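Local coordinates for RagA protein (Porphyromonas gingivalis, PDB 6SLN) that probably imports peptides across the outer membrane of Porphyromonas gingivalis as a TonB-dependent receptor, at residues 924-929 against 961-966; 968-973 against 982-987; 848-853 against 861-866; 874-879 against 918-923; 128-133 against 143-148. One frame throughout, in Å; residues are numbered along the deposited sequence.

Contact 1: 924-929 against 961-966; sequences ASFLRL and LLTVTK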
# COMPACT_ATOMS: atom_id res chain seq x y z
N ALA A 924 -3.67 23.25 38.81
CA ALA A 924 -3.90 23.55 37.41
C ALA A 924 -5.34 23.98 37.13
O ALA A 924 -5.81 23.86 35.98
CB ALA A 924 -3.51 22.36 36.53
N SER A 925 -6.06 24.48 38.13
CA SER A 925 -7.38 25.04 37.89
C SER A 925 -7.27 26.33 37.10
O SER A 925 -6.23 27.00 37.09
CB SER A 925 -8.11 25.30 39.21
OG SER A 925 -7.81 24.30 40.16
N PHE A 926 -8.36 26.70 36.42
CA PHE A 926 -8.27 27.86 35.55
C PHE A 926 -9.64 28.37 35.16
O PHE A 926 -10.61 27.61 35.07
CB PHE A 926 -7.45 27.57 34.29
CG PHE A 926 -8.08 26.54 33.37
CD1 PHE A 926 -8.92 26.93 32.33
CD2 PHE A 926 -7.81 25.19 33.54
CE1 PHE A 926 -9.48 25.97 31.48
CE2 PHE A 926 -8.36 24.24 32.68
CZ PHE A 926 -9.19 24.64 31.65
N LEU A 927 -9.71 29.67 34.92
CA LEU A 927 -10.84 30.32 34.27
C LEU A 927 -10.36 30.84 32.92
O LEU A 927 -9.30 31.47 32.84
CB LEU A 927 -11.35 31.46 35.14
CG LEU A 927 -12.13 32.62 34.52
CD1 LEU A 927 -13.53 32.18 34.20
CD2 LEU A 927 -12.14 33.81 35.48
N ARG A 928 -11.10 30.54 31.87
CA ARG A 928 -10.71 30.96 30.53
C ARG A 928 -11.84 31.76 29.91
O ARG A 928 -12.98 31.30 29.83
CB ARG A 928 -10.37 29.75 29.66
CG ARG A 928 -9.36 30.07 28.58
CD ARG A 928 -8.56 28.82 28.25
NE ARG A 928 -7.19 28.90 28.72
CZ ARG A 928 -6.33 27.89 28.73
NH1 ARG A 928 -6.70 26.70 28.30
NH2 ARG A 928 -5.09 28.09 29.18
N LEU A 929 -11.52 32.98 29.49
CA LEU A 929 -12.40 33.72 28.60
C LEU A 929 -12.32 33.02 27.26
O LEU A 929 -11.37 33.21 26.51
CB LEU A 929 -11.97 35.18 28.50
CG LEU A 929 -12.79 36.06 27.57
CD1 LEU A 929 -14.28 35.87 27.82
CD2 LEU A 929 -12.40 37.52 27.71
N LEU A 961 -8.79 34.62 24.97
CA LEU A 961 -8.16 35.92 25.18
C LEU A 961 -7.44 36.01 26.52
O LEU A 961 -6.36 36.61 26.61
CB LEU A 961 -9.22 37.01 25.08
CG LEU A 961 -8.80 38.47 25.18
CD1 LEU A 961 -7.70 38.77 24.17
CD2 LEU A 961 -10.01 39.35 24.93
N LEU A 962 -8.01 35.43 27.58
CA LEU A 962 -7.40 35.46 28.91
C LEU A 962 -7.57 34.13 29.61
O LEU A 962 -8.63 33.51 29.55
CB LEU A 962 -8.01 36.54 29.82
CG LEU A 962 -8.22 37.98 29.35
CD1 LEU A 962 -9.36 38.61 30.14
CD2 LEU A 962 -6.94 38.82 29.46
N THR A 963 -6.51 33.72 30.31
CA THR A 963 -6.57 32.64 31.29
C THR A 963 -6.27 33.22 32.66
O THR A 963 -5.52 34.19 32.80
CB THR A 963 -5.59 31.51 30.95
OG1 THR A 963 -5.64 31.24 29.54
CG2 THR A 963 -5.95 30.23 31.72
N VAL A 964 -6.89 32.64 33.68
CA VAL A 964 -6.64 32.97 35.07
C VAL A 964 -6.29 31.67 35.78
O VAL A 964 -7.15 30.79 35.93
CB VAL A 964 -7.85 33.64 35.73
CG1 VAL A 964 -7.61 33.76 37.19
CG2 VAL A 964 -8.10 35.00 35.11
N THR A 965 -5.04 31.54 36.23
CA THR A 965 -4.53 30.29 36.78
C THR A 965 -3.22 30.59 37.48
O THR A 965 -2.57 31.60 37.21
CB THR A 965 -4.33 29.25 35.68
OG1 THR A 965 -3.73 28.07 36.23
CG2 THR A 965 -3.42 29.83 34.60
N LYS A 966 -2.83 29.70 38.39
CA LYS A 966 -1.52 29.77 39.03
C LYS A 966 -0.61 28.64 38.56
O LYS A 966 0.43 28.39 39.18
CB LYS A 966 -1.65 29.77 40.56
CG LYS A 966 -1.92 28.41 41.23
CD LYS A 966 -1.68 28.45 42.77
CE LYS A 966 -1.19 27.08 43.32
NZ LYS A 966 -1.50 26.81 44.77

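Contact 2: 968-973 against 982-987; sequences KGFDPE and QYPNSK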
# COMPACT_ATOMS: atom_id res chain seq x y z
N LYS A 968 2.27 27.05 36.78
CA LYS A 968 3.56 27.59 36.36
C LYS A 968 4.06 26.99 35.05
O LYS A 968 5.20 27.28 34.65
CB LYS A 968 4.61 27.40 37.46
CG LYS A 968 4.26 28.09 38.79
CD LYS A 968 4.82 27.33 39.99
CE LYS A 968 3.79 27.26 41.15
NZ LYS A 968 2.40 26.71 40.78
N GLY A 969 3.26 26.17 34.38
CA GLY A 969 3.52 25.79 33.00
C GLY A 969 2.72 26.62 32.01
O GLY A 969 2.00 27.56 32.36
N PHE A 970 2.82 26.23 30.74
CA PHE A 970 2.25 27.08 29.69
C PHE A 970 0.72 27.06 29.72
O PHE A 970 0.07 28.10 29.65
CB PHE A 970 2.76 26.64 28.33
CG PHE A 970 4.19 27.02 28.06
CD1 PHE A 970 5.23 26.21 28.49
CD2 PHE A 970 4.49 28.20 27.36
CE1 PHE A 970 6.55 26.57 28.22
CE2 PHE A 970 5.79 28.55 27.09
CZ PHE A 970 6.83 27.73 27.53
N ASP A 971 0.14 25.88 29.82
CA ASP A 971 -1.31 25.75 29.72
C ASP A 971 -1.83 24.81 30.81
O ASP A 971 -1.53 23.61 30.79
CB ASP A 971 -1.70 25.25 28.32
CG ASP A 971 -3.20 25.29 28.08
OD1 ASP A 971 -3.96 25.70 28.99
OD2 ASP A 971 -3.63 24.90 26.96
N PRO A 972 -2.61 25.32 31.76
CA PRO A 972 -3.21 24.41 32.76
C PRO A 972 -4.14 23.38 32.13
O PRO A 972 -4.30 22.29 32.68
CB PRO A 972 -3.95 25.36 33.71
CG PRO A 972 -4.17 26.63 32.94
CD PRO A 972 -3.08 26.71 31.90
N GLU A 973 -4.72 23.66 30.96
CA GLU A 973 -5.57 22.68 30.29
C GLU A 973 -4.76 21.56 29.64
O GLU A 973 -5.31 20.49 29.39
CB GLU A 973 -6.43 23.36 29.23
CG GLU A 973 -7.54 22.48 28.65
CD GLU A 973 -8.49 23.28 27.77
OE1 GLU A 973 -9.39 22.69 27.13
OE2 GLU A 973 -8.34 24.51 27.73
N GLN A 982 4.14 20.63 26.70
CA GLN A 982 2.81 20.90 26.17
C GLN A 982 2.89 21.57 24.80
O GLN A 982 3.74 22.42 24.54
CB GLN A 982 2.03 21.79 27.13
CG GLN A 982 2.02 21.30 28.56
CD GLN A 982 1.49 22.37 29.50
OE1 GLN A 982 1.93 23.53 29.46
NE2 GLN A 982 0.54 22.00 30.35
N TYR A 983 2.01 21.13 23.90
CA TYR A 983 1.60 21.95 22.77
C TYR A 983 0.47 22.82 23.31
O TYR A 983 -0.68 22.36 23.40
CB TYR A 983 1.16 21.09 21.58
CG TYR A 983 1.05 21.84 20.26
CD1 TYR A 983 0.48 23.11 20.20
CD2 TYR A 983 1.53 21.28 19.09
CE1 TYR A 983 0.39 23.81 19.01
CE2 TYR A 983 1.45 21.98 17.87
CZ TYR A 983 0.87 23.25 17.85
OH TYR A 983 0.77 23.97 16.66
N PRO A 984 0.74 24.05 23.73
CA PRO A 984 -0.27 24.82 24.46
C PRO A 984 -1.47 25.14 23.58
O PRO A 984 -1.36 25.22 22.36
CB PRO A 984 0.47 26.10 24.87
CG PRO A 984 1.95 25.82 24.60
CD PRO A 984 1.99 24.82 23.51
N ASN A 985 -2.63 25.31 24.21
CA ASN A 985 -3.75 25.85 23.46
C ASN A 985 -3.41 27.25 22.98
O ASN A 985 -2.49 27.90 23.48
CB ASN A 985 -5.03 25.89 24.31
CG ASN A 985 -5.75 24.56 24.35
OD1 ASN A 985 -6.24 24.06 23.33
ND2 ASN A 985 -5.82 23.97 25.53
N SER A 986 -4.15 27.71 21.99
CA SER A 986 -3.79 28.93 21.30
C SER A 986 -4.77 30.04 21.63
O SER A 986 -5.87 29.80 22.15
CB SER A 986 -3.75 28.71 19.79
OG SER A 986 -4.92 28.02 19.38
N LYS A 987 -4.34 31.26 21.33
CA LYS A 987 -5.13 32.47 21.49
C LYS A 987 -5.34 33.02 20.09
O LYS A 987 -4.37 33.23 19.35
CB LYS A 987 -4.38 33.47 22.38
CG LYS A 987 -4.98 34.86 22.51
CD LYS A 987 -4.19 35.68 23.53
CE LYS A 987 -2.73 35.87 23.10
NZ LYS A 987 -2.40 37.29 22.82

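Contact 3: 848-853 against 861-866; sequences FSLGAS and ADFAYI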
# COMPACT_ATOMS: atom_id res chain seq x y z
N PHE A 848 -19.85 30.70 32.34
CA PHE A 848 -20.87 31.73 32.32
C PHE A 848 -20.70 32.57 31.07
O PHE A 848 -19.59 32.74 30.55
CB PHE A 848 -20.85 32.61 33.58
CG PHE A 848 -19.51 33.19 33.90
CD1 PHE A 848 -18.58 32.46 34.63
CD2 PHE A 848 -19.19 34.49 33.52
CE1 PHE A 848 -17.33 33.00 34.95
CE2 PHE A 848 -17.95 35.05 33.85
CZ PHE A 848 -17.02 34.30 34.56
N SER A 849 -21.83 33.07 30.57
CA SER A 849 -21.89 33.86 29.34
C SER A 849 -22.62 35.17 29.63
O SER A 849 -23.72 35.16 30.20
CB SER A 849 -22.58 33.07 28.22
OG SER A 849 -21.89 31.86 27.91
N LEU A 850 -21.98 36.29 29.29
CA LEU A 850 -22.60 37.61 29.30
C LEU A 850 -22.98 38.00 27.89
O LEU A 850 -22.71 37.29 26.92
CB LEU A 850 -21.65 38.66 29.88
CG LEU A 850 -21.24 38.49 31.33
CD1 LEU A 850 -19.76 38.20 31.38
CD2 LEU A 850 -21.57 39.76 32.12
N GLY A 851 -23.60 39.16 27.77
CA GLY A 851 -23.93 39.64 26.45
C GLY A 851 -24.79 40.88 26.46
O GLY A 851 -25.87 40.90 27.05
N ALA A 852 -24.32 41.93 25.80
CA ALA A 852 -25.11 43.13 25.57
C ALA A 852 -25.26 43.34 24.08
O ALA A 852 -24.33 43.09 23.30
CB ALA A 852 -24.47 44.37 26.22
N SER A 853 -26.44 43.79 23.67
CA SER A 853 -26.68 44.22 22.31
C SER A 853 -27.26 45.63 22.38
O SER A 853 -28.23 45.87 23.10
CB SER A 853 -27.63 43.29 21.58
OG SER A 853 -28.74 42.98 22.40
N ALA A 861 -19.43 37.54 25.63
CA ALA A 861 -18.31 36.90 26.30
C ALA A 861 -18.76 35.53 26.78
O ALA A 861 -19.81 35.41 27.42
CB ALA A 861 -17.81 37.74 27.48
N ASP A 862 -17.98 34.51 26.46
CA ASP A 862 -18.23 33.16 26.92
C ASP A 862 -17.07 32.76 27.82
O ASP A 862 -15.92 32.67 27.36
CB ASP A 862 -18.41 32.20 25.74
CG ASP A 862 -19.76 32.36 25.06
OD1 ASP A 862 -19.91 33.30 24.25
OD2 ASP A 862 -20.67 31.56 25.33
N PHE A 863 -17.35 32.56 29.10
CA PHE A 863 -16.38 32.07 30.07
C PHE A 863 -16.66 30.62 30.43
O PHE A 863 -17.78 30.13 30.33
CB PHE A 863 -16.40 32.87 31.36
CG PHE A 863 -16.01 34.29 31.22
CD1 PHE A 863 -16.91 35.22 30.73
CD2 PHE A 863 -14.77 34.71 31.64
CE1 PHE A 863 -16.56 36.53 30.64
CE2 PHE A 863 -14.41 36.02 31.54
CZ PHE A 863 -15.31 36.93 31.04
N ALA A 864 -15.61 29.98 30.93
CA ALA A 864 -15.64 28.58 31.34
C ALA A 864 -14.55 28.39 32.38
O ALA A 864 -13.51 29.06 32.35
CB ALA A 864 -15.42 27.65 30.14
N TYR A 865 -14.77 27.46 33.31
CA TYR A 865 -13.75 27.20 34.31
C TYR A 865 -13.70 25.73 34.69
O TYR A 865 -14.65 24.96 34.52
CB TYR A 865 -13.96 28.07 35.56
CG TYR A 865 -15.34 28.00 36.15
CD1 TYR A 865 -16.34 28.85 35.70
CD2 TYR A 865 -15.63 27.12 37.18
CE1 TYR A 865 -17.61 28.80 36.25
CE2 TYR A 865 -16.89 27.06 37.74
CZ TYR A 865 -17.87 27.91 37.27
OH TYR A 865 -19.12 27.84 37.82
N ILE A 866 -12.53 25.35 35.21
CA ILE A 866 -12.23 24.00 35.68
C ILE A 866 -11.53 24.18 37.02
O ILE A 866 -10.37 24.59 37.06
CB ILE A 866 -11.36 23.23 34.68
CG1 ILE A 866 -12.10 23.04 33.36
CG2 ILE A 866 -10.93 21.89 35.24
CD1 ILE A 866 -13.21 22.03 33.42

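Contact 4: 874-879 against 918-923; sequences NDRYFT and THLLEN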
# COMPACT_ATOMS: atom_id res chain seq x y z
N ASN A 874 5.78 18.07 34.92
CA ASN A 874 6.99 17.34 34.59
C ASN A 874 8.11 18.25 34.12
O ASN A 874 9.28 17.98 34.41
CB ASN A 874 6.67 16.31 33.52
CG ASN A 874 7.46 15.04 33.66
OD1 ASN A 874 6.99 13.99 33.27
ND2 ASN A 874 8.66 15.12 34.20
N ASP A 875 7.77 19.32 33.39
CA ASP A 875 8.78 20.26 32.90
C ASP A 875 9.65 20.75 34.06
O ASP A 875 10.88 20.80 33.96
CB ASP A 875 8.14 21.47 32.22
CG ASP A 875 7.83 21.24 30.75
OD1 ASP A 875 7.93 20.09 30.28
OD2 ASP A 875 7.45 22.22 30.07
N ARG A 876 9.01 21.11 35.17
CA ARG A 876 9.76 21.62 36.30
C ARG A 876 10.69 20.57 36.90
O ARG A 876 11.63 20.93 37.61
CB ARG A 876 8.82 22.20 37.37
CG ARG A 876 8.13 23.50 36.89
CD ARG A 876 7.33 24.24 37.95
NE ARG A 876 7.92 24.08 39.27
CZ ARG A 876 7.34 23.41 40.26
NH1 ARG A 876 6.15 22.85 40.07
NH2 ARG A 876 7.94 23.28 41.44
N TYR A 877 10.51 19.29 36.58
CA TYR A 877 11.50 18.30 37.01
C TYR A 877 12.83 18.52 36.31
O TYR A 877 13.88 18.12 36.83
CB TYR A 877 11.00 16.86 36.78
CG TYR A 877 12.03 15.79 37.08
CD1 TYR A 877 12.89 15.32 36.10
CD2 TYR A 877 12.15 15.26 38.34
CE1 TYR A 877 13.84 14.35 36.38
CE2 TYR A 877 13.09 14.29 38.63
CZ TYR A 877 13.93 13.83 37.65
OH TYR A 877 14.86 12.87 37.96
N PHE A 878 12.81 19.15 35.14
CA PHE A 878 14.02 19.51 34.42
C PHE A 878 14.48 20.91 34.77
O PHE A 878 15.65 21.11 35.11
CB PHE A 878 13.77 19.38 32.92
CG PHE A 878 13.40 18.01 32.52
CD1 PHE A 878 14.39 17.09 32.20
CD2 PHE A 878 12.07 17.61 32.50
CE1 PHE A 878 14.05 15.81 31.85
CE2 PHE A 878 11.72 16.32 32.14
CZ PHE A 878 12.71 15.42 31.82
N THR A 879 13.57 21.89 34.72
CA THR A 879 14.00 23.27 34.91
C THR A 879 14.44 23.58 36.34
O THR A 879 15.16 24.56 36.56
CB THR A 879 12.88 24.21 34.50
OG1 THR A 879 11.69 23.84 35.20
CG2 THR A 879 12.65 24.12 33.03
N THR A 918 5.08 16.52 46.22
CA THR A 918 4.03 17.53 46.15
C THR A 918 4.49 18.86 45.56
O THR A 918 3.67 19.59 45.01
CB THR A 918 3.45 17.76 47.53
OG1 THR A 918 4.51 17.69 48.49
CG2 THR A 918 2.39 16.72 47.83
N HIS A 919 5.77 19.22 45.69
CA HIS A 919 6.34 20.17 44.74
C HIS A 919 6.31 19.48 43.39
O HIS A 919 6.51 18.27 43.31
CB HIS A 919 7.76 20.58 45.11
CG HIS A 919 8.82 19.88 44.31
ND1 HIS A 919 9.37 18.68 44.70
CD2 HIS A 919 9.41 20.20 43.13
CE1 HIS A 919 10.26 18.29 43.80
NE2 HIS A 919 10.30 19.19 42.84
N LEU A 920 6.02 20.24 42.34
CA LEU A 920 5.64 19.72 41.02
C LEU A 920 4.15 19.41 40.94
O LEU A 920 3.60 19.42 39.84
CB LEU A 920 6.42 18.46 40.60
CG LEU A 920 7.95 18.51 40.59
CD1 LEU A 920 8.52 17.34 39.81
CD2 LEU A 920 8.44 19.83 40.02
N LEU A 921 3.47 19.13 42.05
CA LEU A 921 2.01 18.96 41.96
C LEU A 921 1.38 20.34 42.07
O LEU A 921 1.25 20.89 43.15
CB LEU A 921 1.48 18.03 43.04
CG LEU A 921 -0.01 17.69 42.90
CD1 LEU A 921 -0.34 17.05 41.52
CD2 LEU A 921 -0.53 16.83 44.08
N GLU A 922 0.95 20.90 40.94
CA GLU A 922 0.47 22.27 40.92
C GLU A 922 -1.04 22.33 40.76
O GLU A 922 -1.65 21.48 40.10
CB GLU A 922 1.12 23.07 39.79
CG GLU A 922 2.61 23.23 39.94
CD GLU A 922 3.18 24.09 38.83
OE1 GLU A 922 2.51 25.07 38.47
OE2 GLU A 922 4.28 23.76 38.31
N ASN A 923 -1.64 23.36 41.35
CA ASN A 923 -3.03 23.72 41.11
C ASN A 923 -3.26 24.17 39.68
O ASN A 923 -3.07 25.36 39.35
CB ASN A 923 -3.44 24.83 42.08
CG ASN A 923 -4.93 25.04 42.10
OD1 ASN A 923 -5.59 25.05 41.05
ND2 ASN A 923 -5.48 25.20 43.29

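Contact 5: 128-133 against 143-148; sequences GMQVMT and SVEIHG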
# COMPACT_ATOMS: atom_id res chain seq x y z
N GLY A 128 -22.60 19.95 33.81
CA GLY A 128 -22.28 18.55 33.94
C GLY A 128 -21.42 17.98 32.84
O GLY A 128 -21.01 16.81 32.94
N MET A 129 -21.12 18.75 31.80
CA MET A 129 -20.32 18.25 30.69
C MET A 129 -18.94 18.88 30.77
O MET A 129 -18.82 20.11 30.71
CB MET A 129 -21.00 18.54 29.35
CG MET A 129 -20.25 18.03 28.14
SD MET A 129 -20.95 18.70 26.61
CE MET A 129 -21.29 17.19 25.73
N GLN A 130 -17.90 18.05 30.92
CA GLN A 130 -16.53 18.52 31.16
C GLN A 130 -15.72 18.39 29.87
O GLN A 130 -15.29 17.30 29.49
CB GLN A 130 -15.87 17.75 32.30
CG GLN A 130 -14.80 18.58 33.03
CD GLN A 130 -13.92 17.78 33.99
OE1 GLN A 130 -13.78 18.15 35.16
NE2 GLN A 130 -13.31 16.71 33.50
N VAL A 131 -15.49 19.54 29.22
CA VAL A 131 -14.73 19.63 27.97
C VAL A 131 -13.30 20.01 28.29
O VAL A 131 -13.07 20.98 29.02
CB VAL A 131 -15.33 20.67 27.02
CG1 VAL A 131 -14.58 20.63 25.70
CG2 VAL A 131 -16.84 20.47 26.85
N MET A 132 -12.34 19.29 27.72
CA MET A 132 -10.94 19.71 27.81
C MET A 132 -10.16 19.22 26.59
O MET A 132 -10.28 18.06 26.19
CB MET A 132 -10.29 19.21 29.11
CG MET A 132 -10.56 20.10 30.32
SD MET A 132 -9.61 19.62 31.76
CE MET A 132 -10.50 18.18 32.31
N THR A 133 -9.38 20.12 26.00
CA THR A 133 -8.45 19.81 24.92
C THR A 133 -7.05 20.00 25.47
O THR A 133 -6.69 21.10 25.90
CB THR A 133 -8.68 20.70 23.71
OG1 THR A 133 -10.09 20.93 23.54
CG2 THR A 133 -8.11 20.05 22.46
N SER A 143 -11.54 16.11 24.88
CA SER A 143 -12.14 15.04 25.67
C SER A 143 -13.43 15.56 26.31
O SER A 143 -13.51 16.72 26.71
CB SER A 143 -11.16 14.54 26.72
OG SER A 143 -10.89 15.52 27.71
N VAL A 144 -14.44 14.70 26.36
CA VAL A 144 -15.71 15.04 26.99
C VAL A 144 -16.09 13.95 27.99
O VAL A 144 -15.97 12.76 27.70
CB VAL A 144 -16.84 15.21 25.96
CG1 VAL A 144 -18.10 15.63 26.68
CG2 VAL A 144 -16.46 16.24 24.89
N GLU A 145 -16.53 14.37 29.18
CA GLU A 145 -17.07 13.48 30.21
C GLU A 145 -18.34 14.11 30.78
O GLU A 145 -18.29 15.24 31.29
CB GLU A 145 -16.06 13.22 31.33
CG GLU A 145 -14.78 12.47 30.93
CD GLU A 145 -13.81 12.30 32.09
OE1 GLU A 145 -13.95 13.03 33.09
OE2 GLU A 145 -12.89 11.45 32.01
N ILE A 146 -19.46 13.39 30.70
CA ILE A 146 -20.75 13.85 31.21
C ILE A 146 -20.99 13.22 32.58
O ILE A 146 -21.13 12.00 32.69
CB ILE A 146 -21.88 13.50 30.23
CG1 ILE A 146 -21.68 14.26 28.91
CG2 ILE A 146 -23.27 13.72 30.86
CD1 ILE A 146 -22.66 13.91 27.84
N HIS A 147 -21.05 14.06 33.62
CA HIS A 147 -21.20 13.60 35.02
C HIS A 147 -20.07 12.64 35.41
O HIS A 147 -20.31 11.52 35.86
CB HIS A 147 -22.56 12.93 35.27
CG HIS A 147 -23.74 13.84 35.17
ND1 HIS A 147 -25.02 13.37 34.96
CD2 HIS A 147 -23.85 15.19 35.26
CE1 HIS A 147 -25.87 14.38 34.93
NE2 HIS A 147 -25.19 15.49 35.11
N GLY A 148 -18.82 13.08 35.21
CA GLY A 148 -17.67 12.34 35.71
C GLY A 148 -17.15 11.29 34.76
O GLY A 148 -17.67 11.07 33.66

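Contact 1: 924-929 against 961-966
The R928 guanidinium meets T963 edge-on: OG1 lies almost exactly in its plane, 5° out of it, and takes two N-H groups side-on, with R928 NE to T963 OG1 2.9 Å and R928 NH2 to the same oxygen 3.2 Å. The F926 ring has the carbonyl O of A924 in plane at its edge, while T963 CG2 approaches obliquely. R928 and T963 form a non-hydrogen-bonded antiparallel pair, and their side chains lie alongside each other, pointing the same way. R928 starts with CG anti to the backbone N, and a bend at chi3 (-109°) swings its head over the neighbouring strand. A threonine suits the spot, because its hydroxyl serves as acceptor and its methyl packs beside the guanidinium. One step along, the hydrogen-bonded pair L927-V964 ties the backbones, V964 N reaching L927 O at 2.8 Å and L927 N reaching V964 O at 3.0 Å. Next to this pair, T965 OG1 donates to S925 O at 2.9 Å. The other face carries L927, L929, L962 and V964; L929 CD2 touches L962 CD1 at 4.0 Å, and V964 and L962 lie on the surface, as expected of a barrel's outer wall. R928 also forms salt bridges to D971, its strongest polar partner, and to E973, so the bonds to T963 OG1 help hold the guanidinium's rotation while the two carboxylates probably balance its charge.

Contact 2: 968-973 against 982-987
Two polar grips and one apolar touch make up the close-packed part of this contact. In the first, the carboxamide of Q982 lies against the backbone of D971: D971 N donates to Q982 OE1 at 3.0 Å, coming from above the plane of the amide, and Q982 NE2 returns a weak, bent bond to D971 O at 2.7 Å. Glutamine suits this place because one flat end offers both an acceptor and a donor to a chain that is neither helix nor strand; its NE2 also reaches A974 O. In the second, D971 OD2 takes two donors from one residue, N985 ND2 at 2.8 Å on its syn lone pair and N985 N at 3.0 Å from above the carboxylate plane. The carboxylate and amide planes stand 72° apart. With CG anti to the backbone N (chi1 -171°), D971 holds OD2 out to N985 while OD1 accepts from E973 N at 2.9 Å, an Asx turn. Beside these bonds F970 CB rests on P984 CG at 3.9 Å. Every touching residue is buried, so the looser part is no solvent side but the crossing of E973 and N985 at about a right angle, where E973 OE2 passes 3.4 Å from N985 ND2 without bonding; the carboxylate turns instead to R928 and to T133 N. Around the whole, F970 and P984 pack on helix 390-396, D971 answers R928 of strand 921-937, N985 ND2 also binds T133 O of the plug, and 982-987 runs on into the barrel strand 986-996.

Contact 3: 848-853 against 861-866
F848 takes the crowded first torsion, CG between the backbone N and the carbonyl carbon (chi1 52°), whereas F863 keeps CG anti to its carbonyl carbon (chi1 -64°). These choices bring the two rings together, nearly parallel, on one face of a hydrogen-bonded antiparallel pair. The planes come within 12° of parallel, with centroids 4.5 Å apart, yet the rings are slid so far that they barely overlap. What sits over the middle of the F848 ring is F863 CB, 3.5 Å from its centroid, a CH-pi contact. Conversely, the CE2 corner of F848 lies over the rim of the F863 ring. L850 CD1 adds a methyl, 3.7 Å from F863 CE1, and Y865, also in the crowded torsion, brings CE1 to the edge of the F848 ring at 4.1 Å from its CD1. Large apolar groups suit this partly exposed face, which in a transmembrane barrel is consistent with an outer surface turned to lipid. Beneath them F863 N donates to F848 O at 2.7 Å, almost along the C=O axis, and F848 N donates to F863 O at 2.9 Å. The reverse face is polar: S849 and D862, a non-hydrogen-bonded pair, are joined by S849 OG donating to D862 OD2 at 2.9 Å from above the carboxylate plane, and both touch Q125 of the plug. The two strands, 844-853 and 857-873, form a beta hairpin of the barrel wall, with strand 752-764 beside the first and strand 921-937 beside the second, where F863 packs on L927 and L929.

Contact 4: 874-879 against 918-923
R876 and E922 reach toward each other tip to tip, one from a short helix and the other from the start of a strand. R876 NH1 donates to E922 OE2 at 2.7 Å in a salt bridge, but the groups are not coplanar: guanidinium and carboxylate stand 62° apart, and NH1 comes from above the carboxylate plane. A bend at chi3 (33°) turns the arginine head, which leaves NE to its strongest polar partner, E880. E922 is shared too, OE2 with N873 ND2 and OE1 with K968, so the buried carboxylate is probably kept charged by two cations. L920 slides past R876 in the opposite direction. Its CD2 lies 3.6 Å above one face of the guanidinium, near the rim, and also 3.6 Å from R876 CB, while its CD1 touches Y877 CB at 3.9 Å. A branched apolar side chain thus fills the angle between arginine and tyrosine. R876 NH2 also stands at the edge of the H919 imidazole, near its plane, 3.8 Å from H919 CD2. L920 holds a positive phi (85°) as third residue of a type II beta turn from T918 to L921, closed by L921 N to T918 O at 3.0 Å. Turn and helix belong to a long loop between barrel strands 857-873 and 921-937, of the kind that TonB-dependent receptors carry on the outside of the cell, and here the helix lines the peptide site: N874 bonds the bound peptide's backbone, and Y877 and F878 pack on it.

Contact 5: 128-133 against 143-148
M132 O takes two bonds from a single residue, S143 N at 2.7 Å and S143 OG at 3.0 Å, the hydroxyl arriving on a lone pair in the carbonyl plane. Serine can do this because chi1 67° puts OG between the backbone N and the carbonyl carbon, turned back to the partner strand. Further along, Q130 N donates to E145 O at 2.9 Å, and at the far end H147 N meets G128 O at 2.8 Å in a nearly straight bond (173°). Between these ties, M129 and V131 face I146 and V144 as non-hydrogen-bonded pairs. M129 has CG anti to the backbone N, which puts CG 3.5 Å from V144 CG1, and its CE comes 4.1 Å from I146 CD1: a flexible thioether fitted between branched side chains. The strands 129-132 and 143-146 form a two-stranded antiparallel hairpin of the plug, the domain that fills the barrel of a TonB-dependent receptor. G128 suits its place twice over: its positive phi (91°) would press a beta carbon on the preceding carbonyl O, and that carbon would also run into H147 CD2. M129 and I146 rest on V185 of the plug strand 180-186. Facing the other way, Q130 packs on I866 and M132 on K869, both of the barrel strand 857-873, and E145 OE2 is held by T149. H147 stacks on Y703 and bonds D738 through NE2, both residues of barrel strands.

Along the chain the order is contact 5, 3, 4, 1, 2. Contact 5 lies in the plug; contacts 3 and 1 are strand pairings in the barrel wall, their centres about 13 Å apart, separated by the pairing of 857-873 with 921-937. Contact 4 stands at the end of strand 857-873 and the start of 921-937, beside the bound peptide, its centre about 31 Å from that of contact 3, and it shares strand 921-937 with contact 1. Contact 2, its centre about 10 Å from that of contact 1, touches contacts 1, 4 and 5: its carboxylates answer the arginine of contact 1, its lysine pairs with the glutamate of contact 4, and two hydrogen bonds reach contact 5. Polar bonds thus run from wall to plug and toward the peptide site.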